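Local coordinates for UV damage endonuclease (Sulfolobus acidocaldarius, PDB 3TC3), which probably acts as a metal-dependent endonuclease that nicks DNA at UV-induced lesions to start their excision repair, at residues A[32-44]-A[52-64]. Numbering follows the deposited sequence.
Sequences SLGCKADKTIKLS and LKVSSSNLLCLKN
From Cys-35 to Ile-41 the loop runs antiparallel along the helix segment 52-64, its backbone coming closest where the CA atoms of Ala-37 and Asn-58 are 4.2 Å apart. This is the first beta-alpha connection of the TIM barrel: the loop leaves strand 22-27 and runs back along the helix it leads into, 48-71, well away from the manganese site. A disulfide between Cys-35 and Cys-61 pins the two covalently, with a torsion of -62° about its S-S bond. Beside it the methyl of Ala-37 lies against the helix backbone, CB 3.8 Å from Asn-58 O.

The polar centre is Asn-58, whose CG stands beside its own backbone N (chi1 -77°), bringing the carboxamide up against Lys-39. There the amide grips the backbone from both ends: OD1 accepts from Lys-39 N at 3.0 Å, while ND2 gives a nearly straight bond, in its own amide plane, to Lys-39 O at 2.9 Å. ND2 also reaches Thr-83 O, so the amide's orientation is fixed. Bends at chi3 and chi4 curl the Lys-39 chain round so that NZ meets OD1 from the opposite face to the backbone N, well above the carbonyl plane. The ammonium also binds Lys-36 O of its own loop, tying the lysine tip back to that backbone. A methionine in place of Lys-39 would probably leave Ser-57 OG and Lys-36 O without this shared donor and Asn-58 OD1 with the backbone N as its one remaining donor from the loop, though the disulfide would stay.

Farther along, Val-54 packs its CG1 on Lys-39 CB, and its CG2 meets Ile-41 CG2 at 3.7 Å. On the helix side of the ammonium, Lys-39 NZ donates to Ser-57 OG at 2.7 Å.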
loop_
_atom_site.group_PDB
_atom_site.type_symbol
_atom_site.label_atom_id
_atom_site.label_comp_id
_atom_site.label_asym_id
_atom_site.label_seq_id
_atom_site.Cartn_x
_atom_site.Cartn_y
_atom_site.Cartn_z
ATOM N N SER A 32 5.255 17.361 -7.905
ATOM C CA SER A 32 6.217 18.133 -8.806
ATOM C C SER A 32 5.693 18.067 -10.214
ATOM O O SER A 32 5.687 19.100 -10.929
ATOM C CB SER A 32 7.600 17.513 -8.720
ATOM O OG SER A 32 8.072 17.752 -7.424
ATOM N N LEU A 33 5.243 16.887 -10.626
ATOM C CA LEU A 33 4.709 16.723 -11.986
ATOM C C LEU A 33 3.436 17.534 -12.261
ATOM O O LEU A 33 3.143 17.920 -13.450
ATOM C CB LEU A 33 4.536 15.189 -12.255
ATOM C CG LEU A 33 4.210 14.760 -13.664
ATOM C CD1 LEU A 33 5.335 15.282 -14.583
ATOM C CD2 LEU A 33 4.102 13.282 -13.693
ATOM N N GLY A 34 2.582 17.774 -11.260
ATOM C CA GLY A 34 1.434 18.605 -11.442
ATOM C C GLY A 34 0.219 17.939 -12.150
ATOM O O GLY A 34 -0.686 18.674 -12.604
ATOM N N CYS A 35 0.321 16.601 -12.343
ATOM C CA CYS A 35 -0.820 15.703 -12.819
ATOM C C CYS A 35 -1.402 14.989 -11.591
ATOM O O CYS A 35 -0.890 13.898 -11.162
ATOM C CB CYS A 35 -0.367 14.534 -13.760
ATOM S SG CYS A 35 -1.521 14.517 -15.050
ATOM N N LYS A 36 -2.471 15.493 -11.023
ATOM C CA LYS A 36 -3.011 14.816 -9.840
ATOM C C LYS A 36 -3.717 13.476 -10.136
ATOM O O LYS A 36 -4.673 13.407 -10.926
ATOM C CB LYS A 36 -3.875 15.805 -9.121
ATOM C CG LYS A 36 -4.596 15.309 -7.948
ATOM C CD LYS A 36 -5.339 16.523 -7.376
ATOM C CE LYS A 36 -6.102 16.223 -6.069
ATOM N NZ LYS A 36 -5.232 15.825 -4.975
ATOM N N ALA A 37 -3.210 12.414 -9.482
ATOM C CA ALA A 37 -3.692 11.068 -9.764
ATOM C C ALA A 37 -4.681 10.557 -8.693
ATOM O O ALA A 37 -5.150 9.387 -8.794
ATOM C CB ALA A 37 -2.501 10.052 -9.927
ATOM N N ASP A 38 -4.919 11.358 -7.637
ATOM C CA ASP A 38 -5.633 10.913 -6.422
ATOM C C ASP A 38 -6.887 11.763 -6.135
ATOM O O ASP A 38 -7.305 11.928 -4.997
ATOM C CB ASP A 38 -4.723 10.917 -5.238
ATOM C CG ASP A 38 -4.256 12.349 -4.842
ATOM O OD1 ASP A 38 -4.374 13.272 -5.669
ATOM O OD2 ASP A 38 -3.718 12.469 -3.718
ATOM N N LYS A 39 -7.500 12.263 -7.194
ATOM C CA LYS A 39 -8.662 13.172 -7.027
ATOM C C LYS A 39 -9.879 12.286 -6.704
ATOM O O LYS A 39 -9.984 11.152 -7.205
ATOM C CB LYS A 39 -8.992 13.921 -8.333
ATOM C CG LYS A 39 -7.777 14.644 -8.953
ATOM C CD LYS A 39 -8.204 15.580 -10.151
ATOM C CE LYS A 39 -8.649 14.766 -11.331
ATOM N NZ LYS A 39 -7.679 13.703 -11.770
ATOM N N THR A 40 -10.768 12.798 -5.840
ATOM C CA THR A 40 -11.990 12.018 -5.573
ATOM C C THR A 40 -13.132 12.997 -5.632
ATOM O O THR A 40 -12.935 14.178 -5.890
ATOM C CB THR A 40 -11.988 11.276 -4.247
ATOM O OG1 THR A 40 -13.092 10.349 -4.268
ATOM C CG2 THR A 40 -12.000 12.201 -3.001
ATOM N N ILE A 41 -14.321 12.432 -5.527
ATOM C CA ILE A 41 -15.522 13.267 -5.590
ATOM C C ILE A 41 -16.398 12.972 -4.366
ATOM O O ILE A 41 -16.353 11.888 -3.739
ATOM C CB ILE A 41 -16.260 12.972 -6.901
ATOM C CG1 ILE A 41 -16.906 11.595 -6.895
ATOM C CG2 ILE A 41 -15.359 13.326 -8.121
ATOM C CD1 ILE A 41 -17.955 11.468 -7.994
ATOM N N LYS A 42 -17.209 13.988 -4.004
ATOM C CA LYS A 42 -18.149 13.828 -2.866
ATOM C C LYS A 42 -19.306 12.925 -3.235
ATOM O O LYS A 42 -19.732 12.887 -4.400
ATOM C CB LYS A 42 -18.750 15.207 -2.439
ATOM C CG LYS A 42 -17.672 16.303 -2.117
ATOM C CD LYS A 42 -18.299 17.681 -1.808
ATOM C CE LYS A 42 -18.643 18.421 -3.097
ATOM N NZ LYS A 42 -18.779 19.907 -2.940
ATOM N N LEU A 43 -19.814 12.216 -2.254
ATOM C CA LEU A 43 -21.010 11.375 -2.514
ATOM C C LEU A 43 -22.104 12.165 -3.248
ATOM O O LEU A 43 -22.738 11.693 -4.218
ATOM C CB LEU A 43 -21.547 10.766 -1.208
ATOM C CG LEU A 43 -22.741 9.846 -1.416
ATOM C CD1 LEU A 43 -22.470 8.719 -2.490
ATOM C CD2 LEU A 43 -23.241 9.285 -0.087
ATOM N N SER A 44 -22.278 13.399 -2.819
ATOM C CA SER A 44 -23.305 14.270 -3.380
ATOM C C SER A 44 -23.123 14.584 -4.883
ATOM O O SER A 44 -24.032 15.134 -5.501
ATOM C CB SER A 44 -23.353 15.546 -2.519
ATOM O OG SER A 44 -22.178 16.342 -2.716
ATOM N N LEU A 52 -16.544 8.861 -14.570
ATOM C CA LEU A 52 -15.702 8.578 -15.733
ATOM C C LEU A 52 -14.718 9.715 -15.983
ATOM O O LEU A 52 -13.575 9.456 -16.296
ATOM C CB LEU A 52 -16.571 8.275 -16.991
ATOM C CG LEU A 52 -17.360 6.986 -16.750
ATOM C CD1 LEU A 52 -18.611 6.890 -17.714
ATOM C CD2 LEU A 52 -16.473 5.730 -16.787
ATOM N N LYS A 53 -15.149 10.957 -15.790
ATOM C CA LYS A 53 -14.297 12.094 -15.988
ATOM C C LYS A 53 -13.165 12.106 -14.987
ATOM O O LYS A 53 -12.045 12.343 -15.393
ATOM C CB LYS A 53 -15.101 13.380 -15.857
ATOM C CG LYS A 53 -14.374 14.651 -16.191
ATOM C CD LYS A 53 -15.440 15.723 -16.343
ATOM C CE LYS A 53 -15.063 16.894 -15.434
ATOM N NZ LYS A 53 -14.106 17.821 -16.111
ATOM N N VAL A 54 -13.442 11.885 -13.711
ATOM C CA VAL A 54 -12.347 11.978 -12.739
ATOM C C VAL A 54 -11.501 10.699 -12.795
ATOM O O VAL A 54 -10.322 10.798 -12.663
ATOM C CB VAL A 54 -12.898 12.298 -11.346
ATOM C CG1 VAL A 54 -11.784 12.297 -10.250
ATOM C CG2 VAL A 54 -13.664 13.622 -11.377
ATOM N N SER A 55 -12.113 9.529 -13.057
ATOM C CA SER A 55 -11.297 8.318 -13.279
ATOM C C SER A 55 -10.343 8.467 -14.471
ATOM O O SER A 55 -9.164 8.146 -14.359
ATOM C CB SER A 55 -12.197 7.092 -13.451
ATOM O OG SER A 55 -13.090 6.888 -12.335
ATOM N N SER A 56 -10.859 8.963 -15.619
ATOM C CA SER A 56 -9.994 9.181 -16.731
ATOM C C SER A 56 -8.853 10.145 -16.396
ATOM O O SER A 56 -7.739 9.920 -16.860
ATOM C CB SER A 56 -10.807 9.652 -17.969
ATOM O OG SER A 56 -11.608 8.575 -18.385
ATOM N N SER A 57 -9.132 11.244 -15.697
ATOM C CA SER A 57 -8.050 12.185 -15.489
ATOM C C SER A 57 -7.077 11.550 -14.498
ATOM O O SER A 57 -5.855 11.706 -14.662
ATOM C CB SER A 57 -8.437 13.562 -14.979
ATOM O OG SER A 57 -9.384 13.566 -13.907
ATOM N N ASN A 58 -7.589 10.851 -13.507
ATOM C CA ASN A 58 -6.654 10.195 -12.583
ATOM C C ASN A 58 -5.738 9.220 -13.298
ATOM O O ASN A 58 -4.530 9.117 -12.972
ATOM C CB ASN A 58 -7.404 9.444 -11.461
ATOM C CG ASN A 58 -7.969 10.350 -10.344
ATOM O OD1 ASN A 58 -7.476 11.477 -10.090
ATOM N ND2 ASN A 58 -8.894 9.787 -9.551
ATOM N N LEU A 59 -6.323 8.430 -14.190
ATOM C CA LEU A 59 -5.595 7.381 -14.823
ATOM C C LEU A 59 -4.556 7.988 -15.795
ATOM O O LEU A 59 -3.466 7.441 -15.973
ATOM C CB LEU A 59 -6.545 6.415 -15.497
ATOM C CG LEU A 59 -7.341 5.529 -14.511
ATOM C CD1 LEU A 59 -8.577 4.924 -15.196
ATOM C CD2 LEU A 59 -6.430 4.398 -13.998
ATOM N N LEU A 60 -4.948 9.020 -16.565
ATOM C CA LEU A 60 -3.971 9.786 -17.397
ATOM C C LEU A 60 -2.738 10.203 -16.601
ATOM O O LEU A 60 -1.565 10.032 -17.031
ATOM C CB LEU A 60 -4.624 11.054 -17.970
ATOM C CG LEU A 60 -3.675 11.855 -18.920
ATOM C CD1 LEU A 60 -4.386 12.231 -20.210
ATOM C CD2 LEU A 60 -2.844 13.091 -18.348
ATOM N N CYS A 61 -2.993 10.796 -15.423
ATOM C CA CYS A 61 -1.945 11.274 -14.537
ATOM C C CYS A 61 -1.171 10.100 -13.999
ATOM O O CYS A 61 0.059 10.156 -13.956
ATOM C CB CYS A 61 -2.594 12.038 -13.445
ATOM S SG CYS A 61 -3.099 13.734 -14.015
ATOM N N LEU A 62 -1.873 9.013 -13.624
ATOM C CA LEU A 62 -1.108 7.782 -13.212
ATOM C C LEU A 62 -0.149 7.308 -14.288
ATOM O O LEU A 62 0.981 6.994 -13.959
ATOM C CB LEU A 62 -2.110 6.656 -12.812
ATOM C CG LEU A 62 -1.430 5.324 -12.368
ATOM C CD1 LEU A 62 -0.443 5.426 -11.145
ATOM C CD2 LEU A 62 -2.532 4.301 -12.065
ATOM N N LYS A 63 -0.570 7.296 -15.583
ATOM C CA LYS A 63 0.338 6.867 -16.626
ATOM C C LYS A 63 1.509 7.823 -16.689
ATOM O O LYS A 63 2.635 7.377 -16.763
ATOM C CB LYS A 63 -0.379 6.869 -17.993
ATOM C CG LYS A 63 0.495 6.404 -19.133
ATOM C CD LYS A 63 0.889 4.921 -19.120
ATOM C CE LYS A 63 1.944 4.562 -20.228
ATOM N NZ LYS A 63 1.416 4.709 -21.663
ATOM N N ASN A 64 1.234 9.112 -16.597
ATOM C CA ASN A 64 2.323 10.104 -16.630
ATOM C C ASN A 64 3.301 9.938 -15.451
ATOM O O ASN A 64 4.513 10.017 -15.633
ATOM C CB ASN A 64 1.762 11.493 -16.675
ATOM C CG ASN A 64 1.153 11.811 -18.032
ATOM O OD1 ASN A 64 1.432 11.128 -19.042
ATOM N ND2 ASN A 64 0.274 12.792 -18.053
#